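Local coordinates for protein cellulose 1,4-beta-cellobiosidase (Thermobifida fusca, PDB 4JJJ) that probably hydrolyses 1,4-beta-glucosidic bonds of cellulose to release cellobiose, through the family 48 glycoside hydrolase domain of a longer multidomain cellulase, at residues S79-T82 with F83-G87; T49-A52 with F53-L57; P223-D226 with A227-V230. The protein carries 1 engineered substitution. All coordinates share one frame; numbering follows the deposited sequence.

Interaction 1: S79-T82 with F83-G87; sequences SMET and FIIPG. With ZN (zinc ion), chain B.
M80 O takes two backbone bonds where helix 71-83 ends. I84 N reaches it at 3.0 Å and I85 N at 3.1 Å, from opposite faces of the carbonyl plane. One residue earlier, F83 N binds S79 O at 2.9 Å, though the N-H is bent to 133°. I84 is the first residue to leave helical backbone angles. E81 O and I85 O each lie 2.7 Å from one water that can bridge them; it has more acceptors nearby than protons to give.

T82 CG2 sits over the centre of the F83 ring, 3.6 Å from its centroid, in a CH-pi contact. The methyl stands anti to the backbone N, and this lays it over the face; OG1 turns back to E78 O. S79 OG meets the F83 ring at its edge, 3.6 Å from F83 CD2, and is hydrogen-bonded to L28 O. The M80 and I84 side chains pass at a slant, M80 CG 3.7 Å from I84 CG2.

E81 uses its two carboxylate oxygens differently. E81 OE1 binds the zinc ion at 2.1 Å, beside two waters and K255 NZ. OE2 is hydrogen-bonded to Y144 OH, which probably helps to fix the rotation of the carboxylate.

This helix C-terminus, turning into a loop, thus holds part of a zinc site. S79 and M80 lean on F53 of helix 50-67, and M80 and I85 touch M259 of helix 250-263. F83 rests on L27 and V29 of strand 27-30 and meets the F24 ring, while I84 shares backbone hydrogen bonds with H147.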
loop_
_atom_site.group_PDB
_atom_site.type_symbol
_atom_site.label_atom_id
_atom_site.label_comp_id
_atom_site.label_asym_id
_atom_site.label_seq_id
_atom_site.Cartn_x
_atom_site.Cartn_y
_atom_site.Cartn_z
ATOM N N SER A 79 17.299 1.437 -8.934
ATOM C CA SER A 79 17.085 0.264 -8.153
ATOM C C SER A 79 15.652 -0.262 -8.336
ATOM O O SER A 79 15.428 -1.451 -8.559
ATOM C CB SER A 79 17.473 0.498 -6.728
ATOM O OG SER A 79 17.206 -0.704 -6.014
ATOM N N MET A 80 14.648 0.626 -8.175
ATOM C CA MET A 80 13.218 0.312 -8.452
ATOM C C MET A 80 13.042 -0.368 -9.829
ATOM O O MET A 80 12.400 -1.430 -9.990
ATOM C CB MET A 80 12.360 1.594 -8.304
ATOM C CG MET A 80 10.809 1.425 -8.239
ATOM S SD MET A 80 10.006 3.060 -8.104
ATOM C CE MET A 80 11.405 3.746 -7.218
ATOM N N GLU A 81 13.579 0.255 -10.893
ATOM C CA GLU A 81 13.464 -0.308 -12.260
ATOM C C GLU A 81 14.130 -1.639 -12.391
ATOM O O GLU A 81 13.663 -2.505 -13.155
ATOM C CB GLU A 81 14.003 0.709 -13.296
ATOM C CG GLU A 81 13.131 1.866 -13.536
ATOM C CD GLU A 81 13.611 2.770 -14.645
ATOM O OE1 GLU A 81 14.862 2.731 -14.825
ATOM O OE2 GLU A 81 12.795 3.458 -15.267
ATOM N N THR A 82 15.195 -1.874 -11.676
ATOM C CA THR A 82 15.926 -3.101 -11.761
ATOM C C THR A 82 15.308 -4.268 -11.040
ATOM O O THR A 82 15.338 -5.403 -11.515
ATOM C CB THR A 82 17.410 -2.906 -11.304
ATOM O OG1 THR A 82 18.000 -1.850 -12.058
ATOM C CG2 THR A 82 18.231 -4.102 -11.416
ATOM N N PHE A 83 14.688 -3.958 -9.887
ATOM C CA PHE A 83 14.356 -5.011 -8.940
ATOM C C PHE A 83 12.865 -5.213 -8.666
ATOM O O PHE A 83 12.507 -6.221 -8.139
ATOM C CB PHE A 83 15.122 -4.908 -7.627
ATOM C CG PHE A 83 16.594 -5.024 -7.807
ATOM C CD1 PHE A 83 17.126 -6.208 -8.310
ATOM C CD2 PHE A 83 17.421 -3.952 -7.507
ATOM C CE1 PHE A 83 18.523 -6.334 -8.486
ATOM C CE2 PHE A 83 18.805 -4.060 -7.623
ATOM C CZ PHE A 83 19.313 -5.222 -8.134
ATOM N N ILE A 84 12.032 -4.217 -8.896
ATOM C CA ILE A 84 10.630 -4.335 -8.496
ATOM C C ILE A 84 9.593 -3.947 -9.566
ATOM O O ILE A 84 8.450 -4.272 -9.370
ATOM C CB ILE A 84 10.353 -3.622 -7.169
ATOM C CG1 ILE A 84 9.180 -4.278 -6.411
ATOM C CG2 ILE A 84 10.181 -2.130 -7.343
ATOM C CD1 ILE A 84 9.024 -3.786 -4.969
ATOM N N ILE A 85 10.003 -3.287 -10.646
ATOM C CA ILE A 85 9.129 -3.110 -11.803
ATOM C C ILE A 85 9.487 -4.304 -12.692
ATOM O O ILE A 85 10.572 -4.346 -13.199
ATOM C CB ILE A 85 9.370 -1.792 -12.530
ATOM C CG1 ILE A 85 9.038 -0.631 -11.560
ATOM C CG2 ILE A 85 8.498 -1.772 -13.773
ATOM C CD1 ILE A 85 9.148 0.746 -12.144
ATOM N N PRO A 86 8.600 -5.282 -12.858
ATOM C CA PRO A 86 8.967 -6.465 -13.593
ATOM C C PRO A 86 9.564 -6.148 -14.941
ATOM O O PRO A 86 8.968 -5.356 -15.718
ATOM C CB PRO A 86 7.604 -7.218 -13.683
ATOM C CG PRO A 86 6.858 -6.795 -12.399
ATOM C CD PRO A 86 7.212 -5.326 -12.344
ATOM N N GLY A 87 10.707 -6.818 -15.235
ATOM C CA GLY A 87 11.279 -6.609 -16.553
ATOM C C GLY A 87 10.700 -7.559 -17.565
ATOM O O GLY A 87 9.869 -8.335 -17.244
HETATM ZN ZN ZN B . 16.255 4.235 -15.472
HETATM O O HOH W 1 13.077 -5.115 -13.787
HETATM O O HOH W 2 17.465 5.445 -16.832
HETATM O O HOH W 3 17.537 3.908 -13.994
#

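Interaction 2: T49-A52 with F53-L57; sequences TSEA and FSYYL. With BGC (beta-D-glucopyranose), chain C.
The first turns of helix 50-67 join T49-A52 to F53-L57 through regular i to i+4 bonds, F53 N to T49 O at 3.1 Å, then S54 to S50, Y55 to E51 and Y56 to A52. T49 is the N-cap. T49 OG1 accepts from A52 N at 2.8 Å, with a nearly straight N-H of 163°. E51 O has two donors, since S54 OG folds back to it at 2.8 Å besides the bond from Y55 N. With chi1 at 68°, S54 OG sits between its own backbone N and carbonyl carbon and can reach back to E51 O. E51 O also lies in the plane of the Y55 ring, at its edge.

E51 and Y55 run side by side, with carboxylate and ring planes 87° apart. The extended E51 chain carries its carboxylate to a bound glucose unit. Glucose O3 donates to E51 OE1 at 2.5 Å, and glucose O4 to E51 OE2 at 2.6 Å. E51 is the predicted proton donor. A glutamine here would probably lose one of these two sugar bonds, because its NH2 cannot accept from a hydroxyl.

E40 and W621 also hold this sugar. Helix 620-637 packs on E51, A52, Y55 and Y56, and E625 binds Y55 OH. F53 and L57 face helix 71-83, while S50 and S54 meet A225 of helix 223-242.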
loop_
_atom_site.group_PDB
_atom_site.type_symbol
_atom_site.label_atom_id
_atom_site.label_comp_id
_atom_site.label_asym_id
_atom_site.label_seq_id
_atom_site.Cartn_x
_atom_site.Cartn_y
_atom_site.Cartn_z
ATOM N N THR A 49 8.921 -4.047 -0.107
ATOM C CA THR A 49 7.647 -3.618 -0.656
ATOM C C THR A 49 7.827 -2.480 -1.597
ATOM O O THR A 49 8.811 -1.686 -1.484
ATOM C CB THR A 49 6.679 -3.110 0.449
ATOM O OG1 THR A 49 7.301 -2.065 1.179
ATOM C CG2 THR A 49 6.376 -4.268 1.393
ATOM N N SER A 50 6.870 -2.293 -2.468
ATOM C CA SER A 50 6.853 -1.122 -3.297
ATOM C C SER A 50 6.664 0.119 -2.400
ATOM O O SER A 50 7.171 1.226 -2.719
ATOM C CB SER A 50 5.855 -1.234 -4.454
ATOM O OG SER A 50 4.565 -1.370 -3.947
ATOM N N GLU A 51 5.980 -0.018 -1.289
ATOM C CA GLU A 51 5.926 0.997 -0.313
ATOM C C GLU A 51 7.337 1.465 0.066
ATOM O O GLU A 51 7.622 2.648 0.139
ATOM C CB GLU A 51 5.119 0.475 0.898
ATOM C CG GLU A 51 5.290 1.259 2.190
ATOM C CD GLU A 51 4.500 0.589 3.276
ATOM O OE1 GLU A 51 5.089 -0.181 4.066
ATOM O OE2 GLU A 51 3.228 0.751 3.284
ATOM N N ALA A 52 8.171 0.529 0.495
ATOM C CA ALA A 52 9.542 0.900 0.898
ATOM C C ALA A 52 10.272 1.632 -0.172
ATOM O O ALA A 52 10.964 2.608 0.104
ATOM C CB ALA A 52 10.296 -0.298 1.358
ATOM N N PHE A 53 10.108 1.158 -1.423
ATOM C CA PHE A 53 10.756 1.887 -2.516
ATOM C C PHE A 53 10.252 3.302 -2.715
ATOM O O PHE A 53 11.049 4.206 -2.851
ATOM C CB PHE A 53 10.698 1.086 -3.857
ATOM C CG PHE A 53 11.770 0.088 -4.056
ATOM C CD1 PHE A 53 13.016 0.485 -4.616
ATOM C CD2 PHE A 53 11.578 -1.270 -3.789
ATOM C CE1 PHE A 53 13.993 -0.447 -4.846
ATOM C CE2 PHE A 53 12.623 -2.146 -3.977
ATOM C CZ PHE A 53 13.751 -1.787 -4.572
ATOM N N SER A 54 8.941 3.517 -2.494
ATOM C CA SER A 54 8.412 4.876 -2.595
ATOM C C SER A 54 8.980 5.771 -1.536
ATOM O O SER A 54 9.247 6.952 -1.757
ATOM C CB SER A 54 6.896 4.881 -2.633
ATOM O OG SER A 54 6.264 4.482 -1.435
ATOM N N TYR A 55 9.197 5.227 -0.320
ATOM C CA TYR A 55 9.803 5.961 0.745
ATOM C C TYR A 55 11.314 6.214 0.523
ATOM O O TYR A 55 11.825 7.252 0.898
ATOM C CB TYR A 55 9.552 5.291 2.107
ATOM C CG TYR A 55 8.254 5.679 2.732
ATOM C CD1 TYR A 55 8.180 6.787 3.585
ATOM C CD2 TYR A 55 7.085 4.949 2.505
ATOM C CE1 TYR A 55 6.987 7.124 4.161
ATOM C CE2 TYR A 55 5.841 5.340 3.076
ATOM C CZ TYR A 55 5.794 6.383 3.906
ATOM O OH TYR A 55 4.643 6.780 4.537
ATOM N N TYR A 56 11.983 5.278 -0.142
ATOM C CA TYR A 56 13.392 5.429 -0.500
ATOM C C TYR A 56 13.523 6.606 -1.448
ATOM O O TYR A 56 14.355 7.495 -1.266
ATOM C CB TYR A 56 13.895 4.138 -1.091
ATOM C CG TYR A 56 15.343 4.053 -1.551
ATOM C CD1 TYR A 56 16.331 4.958 -1.157
ATOM C CD2 TYR A 56 15.695 3.016 -2.456
ATOM C CE1 TYR A 56 17.656 4.819 -1.648
ATOM C CE2 TYR A 56 16.986 2.880 -2.952
ATOM C CZ TYR A 56 17.893 3.833 -2.550
ATOM O OH TYR A 56 19.181 3.733 -3.157
ATOM N N LEU A 57 12.618 6.702 -2.398
ATOM C CA LEU A 57 12.562 7.882 -3.313
ATOM C C LEU A 57 12.413 9.116 -2.466
ATOM O O LEU A 57 13.091 10.154 -2.673
ATOM C CB LEU A 57 11.462 7.796 -4.299
ATOM C CG LEU A 57 11.538 6.645 -5.270
ATOM C CD1 LEU A 57 10.297 6.623 -6.134
ATOM C CD2 LEU A 57 12.805 6.722 -6.173
HETATM C C2 BGC C . 2.895 -1.657 7.725
HETATM C C3 BGC C . 2.798 -1.039 6.332
HETATM C C4 BGC C . 1.330 -1.092 5.818
HETATM C C5 BGC C . 0.321 -0.587 6.880
HETATM C C6 BGC C . -1.098 -0.823 6.419
HETATM C C1 BGC C . 1.886 -1.051 8.683
HETATM O O2 BGC C . 4.190 -1.427 8.261
HETATM O O3 BGC C . 3.710 -1.767 5.472
HETATM O O4 BGC C . 1.246 -0.308 4.610
HETATM O O5 BGC C . 0.584 -1.277 8.108
HETATM O O6 BGC C . -1.325 -2.194 6.152
#

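Interaction 3: P223-D226 with A227-V230; sequences PNAD and ARAV. Engineered in segment 223-226: N224 (natural residue Asp).
P223-D226 and A227-V230 form the first two turns of helix 223-242, tied by four successive i to i+4 bonds. A227 N reaches P223 O at 2.9 Å and A229 N reaches A225 O at 3.0 Å. R228 N reaches N224 O at 3.1 Å. V230 N closes on D226 O at 3.2 Å.

N224 is engineered; the natural residue is Asp. The N224 and R228 side chains cross obliquely, the amide and guanidinium planes 56° apart, N224 ND2 3.7 Å from R228 NH2. The R228 side chain leaves the helix with CG anti to the backbone N, then bends at chi3 (-62°). This turns the guanidinium back over the first turn, where N224 O lies over one face. R228 NH1 stands 3.7 Å from A225 CA and is hydrogen-bonded to S54 OG. W420 makes a cation-pi contact with R228. D226 OD2 accepts from N221 ND2 and M146 N.

The natural Asp at position 224 is the predicted nucleophile. The side chain of E51, the predicted proton donor, lies about 5 Å from that of N224. The start of this helix therefore probably lines the active site of the family 48 (alpha/alpha)6 barrel.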
loop_
_atom_site.group_PDB
_atom_site.type_symbol
_atom_site.label_atom_id
_atom_site.label_comp_id
_atom_site.label_asym_id
_atom_site.label_seq_id
_atom_site.Cartn_x
_atom_site.Cartn_y
_atom_site.Cartn_z
ATOM N N PRO A 223 -1.227 0.560 -5.258
ATOM C CA PRO A 223 -1.412 1.936 -5.774
ATOM C C PRO A 223 -1.081 3.007 -4.735
ATOM O O PRO A 223 -0.680 4.118 -5.094
ATOM C CB PRO A 223 -2.910 1.960 -6.175
ATOM C CG PRO A 223 -3.190 0.512 -6.515
ATOM C CD PRO A 223 -2.361 -0.307 -5.519
ATOM N N ASN A 224 -1.228 2.707 -3.479
ATOM C CA ASN A 224 -0.809 3.654 -2.414
ATOM C C ASN A 224 0.671 4.030 -2.622
ATOM O O ASN A 224 1.057 5.202 -2.496
ATOM C CB ASN A 224 -0.994 3.060 -1.020
ATOM C CG ASN A 224 -1.060 4.085 0.111
ATOM O OD1 ASN A 224 -1.241 5.230 -0.041
ATOM N ND2 ASN A 224 -0.985 3.516 1.302
ATOM N N ALA A 225 1.492 3.015 -2.958
ATOM C CA ALA A 225 2.958 3.182 -3.176
ATOM C C ALA A 225 3.264 3.840 -4.512
ATOM O O ALA A 225 4.086 4.771 -4.473
ATOM C CB ALA A 225 3.685 1.843 -3.026
ATOM N N ASP A 226 2.646 3.420 -5.611
ATOM C CA ASP A 226 3.016 4.039 -6.887
ATOM C C ASP A 226 2.531 5.499 -6.898
ATOM O O ASP A 226 3.258 6.335 -7.371
ATOM C CB ASP A 226 2.479 3.222 -8.106
ATOM C CG ASP A 226 3.267 2.006 -8.383
ATOM O OD1 ASP A 226 3.752 1.347 -7.463
ATOM O OD2 ASP A 226 3.316 1.580 -9.525
ATOM N N ALA A 227 1.434 5.814 -6.246
ATOM C CA ALA A 227 0.969 7.204 -6.192
ATOM C C ALA A 227 1.944 7.993 -5.339
ATOM O O ALA A 227 2.257 9.157 -5.603
ATOM C CB ALA A 227 -0.454 7.298 -5.605
ATOM N N ARG A 228 2.399 7.429 -4.209
ATOM C CA ARG A 228 3.420 8.132 -3.396
ATOM C C ARG A 228 4.693 8.431 -4.219
ATOM O O ARG A 228 5.265 9.459 -4.079
ATOM C CB ARG A 228 3.818 7.268 -2.200
ATOM C CG ARG A 228 4.680 7.961 -1.194
ATOM C CD ARG A 228 5.017 7.129 0.016
ATOM N NE ARG A 228 3.804 6.721 0.813
ATOM C CZ ARG A 228 3.298 5.472 0.842
ATOM N NH1 ARG A 228 3.808 4.473 0.156
ATOM N NH2 ARG A 228 2.287 5.236 1.622
ATOM N N ALA A 229 5.182 7.520 -5.030
ATOM C CA ALA A 229 6.352 7.709 -5.895
ATOM C C ALA A 229 6.129 8.914 -6.846
ATOM O O ALA A 229 6.988 9.760 -7.017
ATOM C CB ALA A 229 6.606 6.477 -6.656
ATOM N N VAL A 230 4.941 9.067 -7.402
ATOM C CA VAL A 230 4.595 10.235 -8.178
ATOM C C VAL A 230 4.575 11.499 -7.347
ATOM O O VAL A 230 5.170 12.477 -7.730
ATOM C CB VAL A 230 3.197 10.070 -8.857
ATOM C CG1 VAL A 230 2.731 11.380 -9.567
ATOM C CG2 VAL A 230 3.197 8.890 -9.846
#

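In the fold
From the N terminus the order is interaction 2, interaction 1, interaction 3. They run in series, each within one unbroken stretch, so none closes a long loop and none nests in or crosses another. Interaction 2 starts helix 50-67, just after strand 47-49. Interaction 1 ends the next helix, 71-83, and the two touch where S79 OG meets F53 CE1 at 3.4 Å. Interaction 3 opens helix 223-242, whose start packs on that of helix 50-67, S54 CB 3.4 Å from A225 O. Interaction 2 is therefore the middle piece: it touches both others, while interactions 1 and 3 stay about 5 Å apart at their nearest atoms.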